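Local coordinates for prolyl endopeptidase (Myxococcus xanthus, PDB 2BKL), which probably cleaves oligopeptides on the carboxyl side of proline, and to a lesser extent alanine, as a serine peptidase of the prolyl oligopeptidase family, at residues Thr14-Gln19 with Glu582-Phe587; Gln295-Val300 with Lys311-Glu316; Leu332-Leu337 with Arg345-Lys350; Asp561-His566 with Thr589-Ser594. One frame throughout, in Å; residues are numbered along the deposited sequence.

Contact 1 of 4, residues Thr14-Gln19 with Glu582-Phe587; sequences TLHGVQ and EKPEDF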
# COMPACT_ATOMS: atom_id res chain seq x y z
N THR A 14 -17.11 -30.08 2.82
CA THR A 14 -18.44 -29.69 2.44
C THR A 14 -18.73 -28.40 3.15
O THR A 14 -18.81 -28.37 4.37
CB THR A 14 -19.46 -30.74 2.86
OG1 THR A 14 -19.13 -31.99 2.25
CG2 THR A 14 -20.82 -30.41 2.28
N LEU A 15 -18.87 -27.34 2.37
CA LEU A 15 -19.13 -26.02 2.90
C LEU A 15 -20.44 -25.52 2.32
O LEU A 15 -20.59 -25.43 1.10
CB LEU A 15 -17.98 -25.08 2.51
CG LEU A 15 -16.59 -25.66 2.83
CD1 LEU A 15 -15.49 -24.76 2.30
CD2 LEU A 15 -16.41 -25.86 4.33
N HIS A 16 -21.41 -25.25 3.18
CA HIS A 16 -22.72 -24.75 2.77
C HIS A 16 -23.35 -25.61 1.66
O HIS A 16 -23.90 -25.10 0.68
CB HIS A 16 -22.61 -23.28 2.34
CG HIS A 16 -21.87 -22.43 3.33
ND1 HIS A 16 -22.40 -22.08 4.55
CD2 HIS A 16 -20.62 -21.91 3.29
CE1 HIS A 16 -21.52 -21.35 5.22
NE2 HIS A 16 -20.43 -21.23 4.48
N GLY A 17 -23.21 -26.92 1.82
CA GLY A 17 -23.81 -27.88 0.91
C GLY A 17 -23.01 -28.20 -0.34
O GLY A 17 -23.46 -29.01 -1.15
N VAL A 18 -21.83 -27.59 -0.49
CA VAL A 18 -21.04 -27.68 -1.70
C VAL A 18 -19.69 -28.33 -1.39
O VAL A 18 -19.03 -27.92 -0.45
CB VAL A 18 -20.75 -26.26 -2.26
CG1 VAL A 18 -19.76 -26.32 -3.42
CG2 VAL A 18 -22.03 -25.57 -2.69
N GLN A 19 -19.29 -29.31 -2.19
CA GLN A 19 -17.98 -29.94 -2.09
C GLN A 19 -16.90 -29.00 -2.63
O GLN A 19 -17.02 -28.48 -3.75
CB GLN A 19 -17.94 -31.25 -2.89
CG GLN A 19 -18.98 -32.27 -2.46
CD GLN A 19 -18.77 -32.74 -1.05
OE1 GLN A 19 -19.51 -32.35 -0.14
NE2 GLN A 19 -17.75 -33.56 -0.84
N GLU A 582 -17.18 -18.31 5.72
CA GLU A 582 -17.94 -18.79 6.86
C GLU A 582 -19.45 -18.52 6.70
O GLU A 582 -20.27 -19.18 7.34
CB GLU A 582 -17.45 -18.14 8.17
CG GLU A 582 -16.02 -18.57 8.53
CD GLU A 582 -15.30 -17.65 9.50
OE1 GLU A 582 -15.33 -16.40 9.28
OE2 GLU A 582 -14.67 -18.20 10.45
N LYS A 583 -19.81 -17.56 5.85
CA LYS A 583 -21.21 -17.18 5.60
C LYS A 583 -21.66 -17.69 4.23
O LYS A 583 -20.91 -17.60 3.27
CB LYS A 583 -21.38 -15.66 5.69
CG LYS A 583 -21.13 -15.14 7.09
CD LYS A 583 -21.19 -13.62 7.18
CE LYS A 583 -20.62 -13.12 8.52
NZ LYS A 583 -19.64 -11.96 8.37
N PRO A 584 -22.88 -18.22 4.11
CA PRO A 584 -23.28 -18.89 2.86
C PRO A 584 -23.27 -18.01 1.61
O PRO A 584 -22.80 -18.47 0.55
CB PRO A 584 -24.72 -19.37 3.14
CG PRO A 584 -25.15 -18.67 4.38
CD PRO A 584 -23.91 -18.29 5.15
N GLU A 585 -23.81 -16.79 1.69
CA GLU A 585 -23.87 -15.93 0.51
C GLU A 585 -22.47 -15.48 0.13
O GLU A 585 -22.14 -15.40 -1.06
CB GLU A 585 -24.80 -14.72 0.72
CG GLU A 585 -26.31 -15.05 0.64
CD GLU A 585 -26.71 -15.91 -0.57
OE1 GLU A 585 -26.35 -15.59 -1.74
OE2 GLU A 585 -27.42 -16.93 -0.36
N ASP A 586 -21.65 -15.15 1.13
CA ASP A 586 -20.28 -14.74 0.85
C ASP A 586 -19.52 -15.88 0.20
O ASP A 586 -18.70 -15.66 -0.70
CB ASP A 586 -19.51 -14.39 2.12
CG ASP A 586 -20.00 -13.14 2.83
OD1 ASP A 586 -21.05 -12.56 2.45
OD2 ASP A 586 -19.35 -12.69 3.82
N PHE A 587 -19.72 -17.11 0.69
CA PHE A 587 -19.06 -18.27 0.12
C PHE A 587 -19.35 -18.41 -1.35
O PHE A 587 -18.45 -18.70 -2.13
CB PHE A 587 -19.49 -19.56 0.87
CG PHE A 587 -19.09 -20.83 0.16
CD1 PHE A 587 -17.78 -21.25 0.15
CD2 PHE A 587 -20.03 -21.58 -0.53
CE1 PHE A 587 -17.40 -22.42 -0.52
CE2 PHE A 587 -19.65 -22.73 -1.22
CZ PHE A 587 -18.34 -23.16 -1.19

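Contact 2 of 4, residues Gln295-Val300 with Lys311-Glu316; sequences QRVFEV and KEIVPE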
# COMPACT_ATOMS: atom_id res chain seq x y z
N GLN A 295 -17.09 12.79 -1.38
CA GLN A 295 -16.69 13.39 -0.10
C GLN A 295 -16.89 14.89 -0.02
O GLN A 295 -16.94 15.62 -1.02
CB GLN A 295 -15.26 12.99 0.32
CG GLN A 295 -15.15 11.49 0.54
CD GLN A 295 -14.12 11.07 1.57
OE1 GLN A 295 -14.48 10.55 2.63
NE2 GLN A 295 -12.84 11.25 1.27
N ARG A 296 -17.01 15.33 1.22
CA ARG A 296 -17.25 16.72 1.56
C ARG A 296 -16.70 16.98 2.95
O ARG A 296 -16.28 16.04 3.64
CB ARG A 296 -18.76 17.03 1.49
CG ARG A 296 -19.64 16.19 2.39
CD ARG A 296 -21.10 16.61 2.25
NE ARG A 296 -22.05 15.70 2.83
CZ ARG A 296 -23.33 16.00 3.01
NH1 ARG A 296 -23.81 17.18 2.64
NH2 ARG A 296 -24.14 15.12 3.55
N VAL A 297 -16.65 18.24 3.35
CA VAL A 297 -16.13 18.65 4.65
C VAL A 297 -17.14 19.43 5.47
O VAL A 297 -17.73 20.38 4.99
CB VAL A 297 -14.83 19.49 4.55
CG1 VAL A 297 -14.23 19.70 5.94
CG2 VAL A 297 -13.81 18.79 3.63
N PHE A 298 -17.29 19.03 6.73
CA PHE A 298 -18.11 19.70 7.74
C PHE A 298 -17.21 20.34 8.81
O PHE A 298 -16.11 19.86 9.11
CB PHE A 298 -19.02 18.70 8.46
CG PHE A 298 -20.15 18.17 7.63
CD1 PHE A 298 -21.35 18.86 7.56
CD2 PHE A 298 -20.02 16.97 6.93
CE1 PHE A 298 -22.39 18.38 6.82
CE2 PHE A 298 -21.06 16.51 6.16
CZ PHE A 298 -22.26 17.21 6.12
N GLU A 299 -17.68 21.46 9.36
CA GLU A 299 -17.13 22.05 10.57
C GLU A 299 -18.06 21.68 11.71
O GLU A 299 -19.28 21.84 11.57
CB GLU A 299 -17.01 23.57 10.46
CG GLU A 299 -16.42 24.24 11.69
CD GLU A 299 -16.19 25.73 11.51
OE1 GLU A 299 -16.11 26.24 10.37
OE2 GLU A 299 -16.08 26.41 12.54
N VAL A 300 -17.49 21.16 12.79
CA VAL A 300 -18.27 20.73 13.95
C VAL A 300 -17.77 21.45 15.18
O VAL A 300 -16.57 21.57 15.40
CB VAL A 300 -18.12 19.21 14.15
CG1 VAL A 300 -18.90 18.74 15.41
CG2 VAL A 300 -18.57 18.47 12.91
N LYS A 311 -21.97 21.94 10.17
CA LYS A 311 -22.08 22.91 9.09
C LYS A 311 -21.21 22.48 7.91
O LYS A 311 -20.01 22.32 8.04
CB LYS A 311 -21.75 24.33 9.55
CG LYS A 311 -20.39 24.61 10.10
CD LYS A 311 -20.32 26.00 10.78
CE LYS A 311 -19.62 27.06 9.92
NZ LYS A 311 -19.89 28.43 10.48
N GLU A 312 -21.84 22.22 6.77
CA GLU A 312 -21.08 21.93 5.58
C GLU A 312 -20.28 23.16 5.17
O GLU A 312 -20.84 24.22 4.93
CB GLU A 312 -22.01 21.51 4.46
CG GLU A 312 -21.32 21.07 3.19
CD GLU A 312 -22.29 20.70 2.11
OE1 GLU A 312 -23.07 21.59 1.68
OE2 GLU A 312 -22.30 19.53 1.67
N ILE A 313 -18.96 23.04 5.09
CA ILE A 313 -18.11 24.15 4.64
C ILE A 313 -17.44 23.91 3.28
O ILE A 313 -17.06 24.87 2.63
CB ILE A 313 -17.06 24.53 5.70
CG1 ILE A 313 -16.15 23.36 6.05
CG2 ILE A 313 -17.75 25.07 6.97
CD1 ILE A 313 -14.86 23.80 6.80
N VAL A 314 -17.26 22.66 2.88
CA VAL A 314 -16.75 22.35 1.55
C VAL A 314 -17.69 21.32 0.95
O VAL A 314 -17.66 20.14 1.31
CB VAL A 314 -15.31 21.79 1.55
CG1 VAL A 314 -14.84 21.49 0.10
CG2 VAL A 314 -14.36 22.74 2.19
N PRO A 315 -18.62 21.76 0.11
CA PRO A 315 -19.56 20.81 -0.49
C PRO A 315 -18.91 19.80 -1.40
O PRO A 315 -17.79 20.00 -1.84
CB PRO A 315 -20.52 21.72 -1.28
CG PRO A 315 -20.41 23.02 -0.64
CD PRO A 315 -18.97 23.15 -0.22
N GLU A 316 -19.59 18.70 -1.65
CA GLU A 316 -19.13 17.74 -2.63
C GLU A 316 -18.90 18.42 -3.97
O GLU A 316 -19.74 19.20 -4.44
CB GLU A 316 -20.17 16.61 -2.79
CG GLU A 316 -19.70 15.42 -3.60
CD GLU A 316 -20.76 14.34 -3.78
OE1 GLU A 316 -21.97 14.64 -3.66
OE2 GLU A 316 -20.37 13.21 -4.11
O HOH W 1 -15.42 18.56 -2.03

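Contact 3 of 4, residues Leu332-Leu337 with Arg345-Lys350; sequences LSLEYL and RVATLK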
# COMPACT_ATOMS: atom_id res chain seq x y z
N LEU A 332 -7.15 25.20 5.04
CA LEU A 332 -7.40 23.83 4.59
C LEU A 332 -6.71 23.57 3.26
O LEU A 332 -6.79 24.38 2.36
CB LEU A 332 -8.90 23.60 4.42
CG LEU A 332 -9.76 23.80 5.67
CD1 LEU A 332 -11.21 23.60 5.30
CD2 LEU A 332 -9.38 22.88 6.80
N SER A 333 -6.02 22.44 3.14
CA SER A 333 -5.47 21.97 1.88
C SER A 333 -6.23 20.72 1.47
O SER A 333 -6.29 19.77 2.21
CB SER A 333 -3.97 21.69 1.98
OG SER A 333 -3.44 21.38 0.70
N LEU A 334 -6.81 20.77 0.28
CA LEU A 334 -7.77 19.77 -0.19
C LEU A 334 -7.16 19.08 -1.41
O LEU A 334 -6.88 19.70 -2.45
CB LEU A 334 -9.08 20.44 -0.59
CG LEU A 334 -9.74 21.40 0.43
CD1 LEU A 334 -10.91 22.14 -0.17
CD2 LEU A 334 -10.19 20.62 1.57
N GLU A 335 -7.00 17.77 -1.30
CA GLU A 335 -6.44 16.96 -2.38
C GLU A 335 -7.58 16.26 -3.10
O GLU A 335 -8.26 15.41 -2.53
CB GLU A 335 -5.48 15.91 -1.83
CG GLU A 335 -4.79 15.07 -2.89
CD GLU A 335 -4.12 13.83 -2.34
OE1 GLU A 335 -4.16 13.54 -1.13
OE2 GLU A 335 -3.58 13.08 -3.17
N TYR A 336 -7.78 16.64 -4.35
CA TYR A 336 -8.81 16.10 -5.26
C TYR A 336 -8.16 15.20 -6.32
O TYR A 336 -6.98 15.34 -6.63
CB TYR A 336 -9.57 17.20 -5.95
CG TYR A 336 -10.54 17.94 -5.06
CD1 TYR A 336 -11.83 17.46 -4.84
CD2 TYR A 336 -10.16 19.10 -4.41
CE1 TYR A 336 -12.72 18.16 -4.03
CE2 TYR A 336 -11.01 19.76 -3.60
CZ TYR A 336 -12.31 19.30 -3.41
OH TYR A 336 -13.19 19.97 -2.58
N LEU A 337 -8.96 14.28 -6.85
CA LEU A 337 -8.61 13.49 -8.01
C LEU A 337 -9.62 13.75 -9.10
O LEU A 337 -10.82 13.57 -8.88
CB LEU A 337 -8.61 12.01 -7.65
CG LEU A 337 -7.60 11.10 -8.31
CD1 LEU A 337 -6.18 11.47 -7.89
CD2 LEU A 337 -7.90 9.64 -7.96
N ARG A 345 -6.08 22.10 -3.77
CA ARG A 345 -6.78 23.38 -3.59
C ARG A 345 -6.64 23.86 -2.15
O ARG A 345 -6.79 23.07 -1.19
CB ARG A 345 -8.25 23.22 -3.94
CG ARG A 345 -8.51 22.75 -5.37
CD ARG A 345 -9.98 22.71 -5.71
NE ARG A 345 -10.21 21.99 -6.95
CZ ARG A 345 -11.38 21.44 -7.30
NH1 ARG A 345 -12.43 21.51 -6.52
NH2 ARG A 345 -11.47 20.80 -8.46
N VAL A 346 -6.31 25.13 -1.99
CA VAL A 346 -6.19 25.77 -0.69
C VAL A 346 -7.46 26.56 -0.46
O VAL A 346 -7.91 27.28 -1.34
CB VAL A 346 -4.95 26.70 -0.63
CG1 VAL A 346 -4.88 27.45 0.71
CG2 VAL A 346 -3.71 25.86 -0.82
N ALA A 347 -8.05 26.37 0.71
CA ALA A 347 -9.27 27.08 1.13
C ALA A 347 -9.08 27.65 2.52
O ALA A 347 -8.23 27.19 3.28
CB ALA A 347 -10.47 26.14 1.13
N THR A 348 -9.91 28.63 2.90
CA THR A 348 -9.85 29.11 4.27
C THR A 348 -10.47 28.07 5.18
O THR A 348 -11.11 27.11 4.74
CB THR A 348 -10.60 30.44 4.47
OG1 THR A 348 -12.00 30.23 4.28
CG2 THR A 348 -10.17 31.48 3.41
N LEU A 349 -10.31 28.29 6.47
CA LEU A 349 -10.94 27.42 7.47
C LEU A 349 -12.47 27.44 7.42
O LEU A 349 -13.12 26.55 7.94
CB LEU A 349 -10.44 27.79 8.87
CG LEU A 349 -8.97 27.54 9.17
CD1 LEU A 349 -8.62 28.10 10.56
CD2 LEU A 349 -8.62 26.07 9.06
N LYS A 350 -13.05 28.47 6.80
CA LYS A 350 -14.49 28.54 6.61
C LYS A 350 -14.93 27.92 5.29
O LYS A 350 -16.12 27.91 4.96
CB LYS A 350 -14.94 30.00 6.70
CG LYS A 350 -14.67 30.63 8.05
CD LYS A 350 -15.52 30.02 9.14
CE LYS A 350 -15.96 31.07 10.17
NZ LYS A 350 -16.88 30.46 11.16
O HOH W 2 -12.99 22.57 -3.63

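Contact 4 of 4, residues Asp561-His566 with Thr589-Ser594; sequences DMVRYH and TLHAYS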
# COMPACT_ATOMS: atom_id res chain seq x y z
N ASP A 561 -6.39 -18.58 -2.41
CA ASP A 561 -7.45 -19.45 -1.89
C ASP A 561 -8.41 -18.57 -1.10
O ASP A 561 -8.14 -18.21 0.07
CB ASP A 561 -6.90 -20.59 -1.03
CG ASP A 561 -7.97 -21.48 -0.48
OD1 ASP A 561 -9.16 -21.08 -0.48
OD2 ASP A 561 -7.66 -22.62 -0.00
N MET A 562 -9.48 -18.14 -1.75
CA MET A 562 -10.39 -17.16 -1.14
C MET A 562 -11.45 -17.83 -0.28
O MET A 562 -12.21 -17.16 0.38
CB MET A 562 -11.01 -16.27 -2.21
CG MET A 562 -9.97 -15.47 -2.94
SD MET A 562 -9.01 -14.35 -1.89
CE MET A 562 -10.22 -13.26 -1.31
N VAL A 563 -11.50 -19.16 -0.29
CA VAL A 563 -12.36 -19.91 0.61
C VAL A 563 -11.73 -20.00 2.00
O VAL A 563 -12.44 -20.13 2.99
CB VAL A 563 -12.67 -21.30 0.01
CG1 VAL A 563 -13.47 -22.16 0.97
CG2 VAL A 563 -13.40 -21.14 -1.33
N ARG A 564 -10.40 -19.96 2.07
CA ARG A 564 -9.69 -20.13 3.33
C ARG A 564 -8.84 -18.93 3.78
O ARG A 564 -8.21 -18.96 4.82
CB ARG A 564 -8.81 -21.37 3.29
CG ARG A 564 -9.59 -22.65 3.16
CD ARG A 564 -8.77 -23.91 3.05
NE ARG A 564 -7.86 -24.16 4.16
CZ ARG A 564 -8.23 -24.66 5.35
NH1 ARG A 564 -9.51 -24.86 5.65
NH2 ARG A 564 -7.28 -24.92 6.25
N TYR A 565 -8.83 -17.84 3.02
CA TYR A 565 -7.89 -16.74 3.32
C TYR A 565 -8.07 -16.16 4.74
O TYR A 565 -7.11 -15.69 5.33
CB TYR A 565 -7.97 -15.63 2.27
CG TYR A 565 -9.05 -14.62 2.57
CD1 TYR A 565 -10.37 -14.84 2.18
CD2 TYR A 565 -8.78 -13.49 3.35
CE1 TYR A 565 -11.38 -13.93 2.51
CE2 TYR A 565 -9.81 -12.58 3.69
CZ TYR A 565 -11.08 -12.80 3.28
OH TYR A 565 -12.05 -11.92 3.65
N HIS A 566 -9.30 -16.16 5.23
CA HIS A 566 -9.62 -15.52 6.50
C HIS A 566 -9.00 -16.26 7.71
O HIS A 566 -8.96 -15.72 8.81
CB HIS A 566 -11.13 -15.42 6.68
CG HIS A 566 -11.81 -16.75 6.65
ND1 HIS A 566 -11.99 -17.45 5.48
CD2 HIS A 566 -12.26 -17.54 7.65
CE1 HIS A 566 -12.55 -18.62 5.76
NE2 HIS A 566 -12.72 -18.70 7.07
N THR A 589 -20.06 -16.18 -3.58
CA THR A 589 -19.28 -15.18 -4.28
C THR A 589 -17.80 -15.53 -4.36
O THR A 589 -17.21 -15.48 -5.42
CB THR A 589 -19.44 -13.83 -3.54
OG1 THR A 589 -20.79 -13.35 -3.73
CG2 THR A 589 -18.52 -12.73 -4.10
N LEU A 590 -17.20 -15.86 -3.22
CA LEU A 590 -15.77 -16.14 -3.15
C LEU A 590 -15.40 -17.38 -3.93
O LEU A 590 -14.39 -17.39 -4.65
CB LEU A 590 -15.37 -16.28 -1.68
CG LEU A 590 -15.47 -15.01 -0.86
CD1 LEU A 590 -15.60 -15.36 0.63
CD2 LEU A 590 -14.27 -14.12 -1.13
N HIS A 591 -16.18 -18.44 -3.80
CA HIS A 591 -15.88 -19.69 -4.46
C HIS A 591 -15.94 -19.52 -5.96
O HIS A 591 -15.17 -20.15 -6.66
CB HIS A 591 -16.82 -20.79 -3.96
CG HIS A 591 -16.42 -22.18 -4.37
ND1 HIS A 591 -17.34 -23.18 -4.59
CD2 HIS A 591 -15.20 -22.74 -4.54
CE1 HIS A 591 -16.70 -24.29 -4.93
NE2 HIS A 591 -15.40 -24.06 -4.88
N ALA A 592 -16.79 -18.61 -6.46
CA ALA A 592 -16.93 -18.43 -7.88
C ALA A 592 -15.68 -17.86 -8.54
O ALA A 592 -15.44 -18.12 -9.71
CB ALA A 592 -18.12 -17.56 -8.17
N TYR A 593 -14.91 -17.07 -7.80
CA TYR A 593 -13.67 -16.51 -8.37
C TYR A 593 -12.33 -16.97 -7.79
O TYR A 593 -11.31 -16.71 -8.40
CB TYR A 593 -13.70 -14.98 -8.42
CG TYR A 593 -13.62 -14.22 -7.09
CD1 TYR A 593 -12.41 -14.08 -6.42
CD2 TYR A 593 -14.73 -13.57 -6.56
CE1 TYR A 593 -12.32 -13.34 -5.26
CE2 TYR A 593 -14.65 -12.84 -5.40
CZ TYR A 593 -13.44 -12.71 -4.75
OH TYR A 593 -13.35 -11.94 -3.60
N SER A 594 -12.34 -17.63 -6.63
CA SER A 594 -11.15 -18.09 -5.87
C SER A 594 -10.16 -18.76 -6.83
O SER A 594 -10.47 -19.82 -7.37
CB SER A 594 -11.60 -19.07 -4.81
OG SER A 594 -10.49 -19.60 -4.09

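Contact 1 of 4, residues Thr14-Gln19 with Glu582-Phe587
His-16 and Pro-584 have the nearest CA atoms across the contact, where the type I' turn Leu-15 to Val-18 of a two-stranded hairpin meets the first turn of helix 584-593, with Lys-583 as N-cap. The His-16 imidazole lies over the helix start: Pro-584 CA sits above the centre of its face, 3.7 Å from the ring centroid, a CH-pi contact. Glu-582 O meets the ring edge in plane, 3.3 Å from His-16 CE1, while His-16 NE2 is hydrogen-bonded to Ala-581 O, which fixes the rotation of the ring. In Phe-587, chi1 of 167° sets CG anti to the backbone N, on the way to the hairpin. Leu-15 CB lies over one ring face, offset toward the rim, and Val-18 CB meets the edge 3.8 Å from Phe-587 CE2. His-16 CD2 comes within 3.6 Å of Phe-587 CB, the two rings oblique with planes at 44°. An alanine in place of Phe-587 would probably open a gap beneath the turn, leaving Leu-15 and Val-18 without the ring they pack on. Between these segments the turn is held to the helix start by apolar and CH-pi packing, and the His-16 to Ala-581 hydrogen bond adds a polar tie.

Contact 2 of 4, residues Gln295-Val300 with Lys311-Glu316
Arg-296 and Glu-312 cross at about a right angle, their guanidinium and carboxylate planes 67° apart. Arg-296 NH1 donates to Glu-312 OE2 in a salt bridge of 3.0 Å; the acceptor lies in the guanidinium plane, whereas the donor stands above the carboxylate plane. Phe-298 CZ sits over the centre of one guanidinium face, and Arg-296 NH2 is held by Glu-290 O, which further fixes the flat group. The ring of Phe-298 also approaches the neighbouring strand, CE1 lying 3.9 Å from Glu-312 CB. Strands 296-300 and 311-314 form an antiparallel hairpin, the outer pair of a four-stranded blade in the beta-propeller domain. A classic bulge interrupts it: Val-297 is opposed by two residues, Ile-313 and Val-314, and its O accepts from Ile-313 N at 2.9 Å and from Val-314 N at 3.1 Å. On the face opposite Phe-298 and Glu-312, Val-297 and Val-314 run alongside each other in the same direction, with their CB atoms 3.8 Å apart. Glu-299 and Lys-311 are paired likewise, Glu-299 CB 3.6 Å from Lys-311 CG. Their charged ends stay beyond salt-bridge range, and Glu-299 OE2 pairs instead with Arg-283.

Contact 3 of 4, residues Leu332-Leu337 with Arg345-Lys350
Leu-332, Leu-334 and Ala-347 form the apolar centre, on one face of an antiparallel strand pair. Leu-334 CD1 reaches diagonally to Ala-347 CB at 4.2 Å. Farther along, Leu-332 CD2 meets Leu-349 CD2 at 4.0 Å, the two side chains crossing at about a right angle. Ile-313 and Val-314 of the preceding blade pack against the leucines of this face, and Ser-333 on the reverse face is hydrogen-bonded to Asn-367. Leu-332 with Ala-347 and Leu-334 with Arg-345 are the hydrogen-bonded pairs, the Leu-334 N to Arg-345 O bond measuring 2.7 Å. These are the middle strands, 331-338 and 341-348, of a four-stranded propeller blade. At the polar edge Arg-345, extended from CG to NE, lays its guanidinium on the Tyr-336 ring, centres 4.2 Å apart and planes at 27°: a stacked cation-pi pair. Arg-345 NH1 lies over the ring near its rim, 3.7 Å from Tyr-336 CE2. A water in the guanidinium plane accepts from Arg-345 NH1 and is also hydrogen-bonded to Tyr-336 OH. Glu-343 and Asp-317 form salt bridges with Arg-345. An alanine at Arg-345 would take the guanidinium off this ring face and probably leave both carboxylates without their cationic mate. The stack, the salt bridges and the water together probably hold the guanidinium flat on the ring, its charge balanced by the two acids.

Contact 4 of 4, residues Asp561-His566 with Thr589-Ser594
Met-562 packs on the C-terminal part of helix 584-593 through CB, CG and CE. Its backbone N donates to Ser-594 OG, a bond of 2.9 Å with an N-H...O angle of 159°; Ser-594 OG is also hydrogen-bonded to His-597 ND1, so two partners grip the hydroxyl. Met-562 CB lies 3.9 Å from Ser-594 CB and 4.1 Å from Leu-590 CD2. CG, anti to the carbonyl carbon (chi1 -62°), approaches Tyr-593 CE1 at 3.9 Å. The chain then bends at chi2 and again at chi3, and the terminal CE comes to 4.1 Å from both Tyr-593 OH and Leu-590 CD2. Leu-537 and Tyr-578 also touch this side chain. Segment 561-566 belongs to the loop that follows strand 552-556 of the central mixed sheet in the alpha/beta-hydrolase domain, so the contact joins that loop to a helix of the same domain. One residue on, Val-563 turns CG2 to the His-591 ring, 4.0 Å from CD2, the two side chains meeting at a slant. Leu-590 approaches the loop backbone too, its CD1 3.8 Å from Met-562 O. Within the loop, Asp-561 OD1 accepts weak bonds from the backbone N of Val-563 and of Arg-564, while its OD2 forms a salt bridge with Lys-626.

Contacts 1 and 4 share helix 584-593 and lie with centres about 10 Å apart; Leu-15 CD1 touches Val-563 CG1 at 3.6 Å, joining the hairpin to the loop of contact 4. Contacts 2 and 3 occupy successive propeller blades, centres about 11 Å apart, and meet where Val-314 CG1 lies 3.5 Å from Tyr-336 OH. The two pairs are well separated: nearest atoms of contacts 2 and 4 are about 23 Å apart. Contact 4 lies near the ligand pocket without touching the ligand: the Met-562 side chain is about 8 Å from the bound benzyloxycarbonyl-alanyl-proline. Tyr-578, which lines that ligand's pocket, touches both Met-562 and Tyr-593.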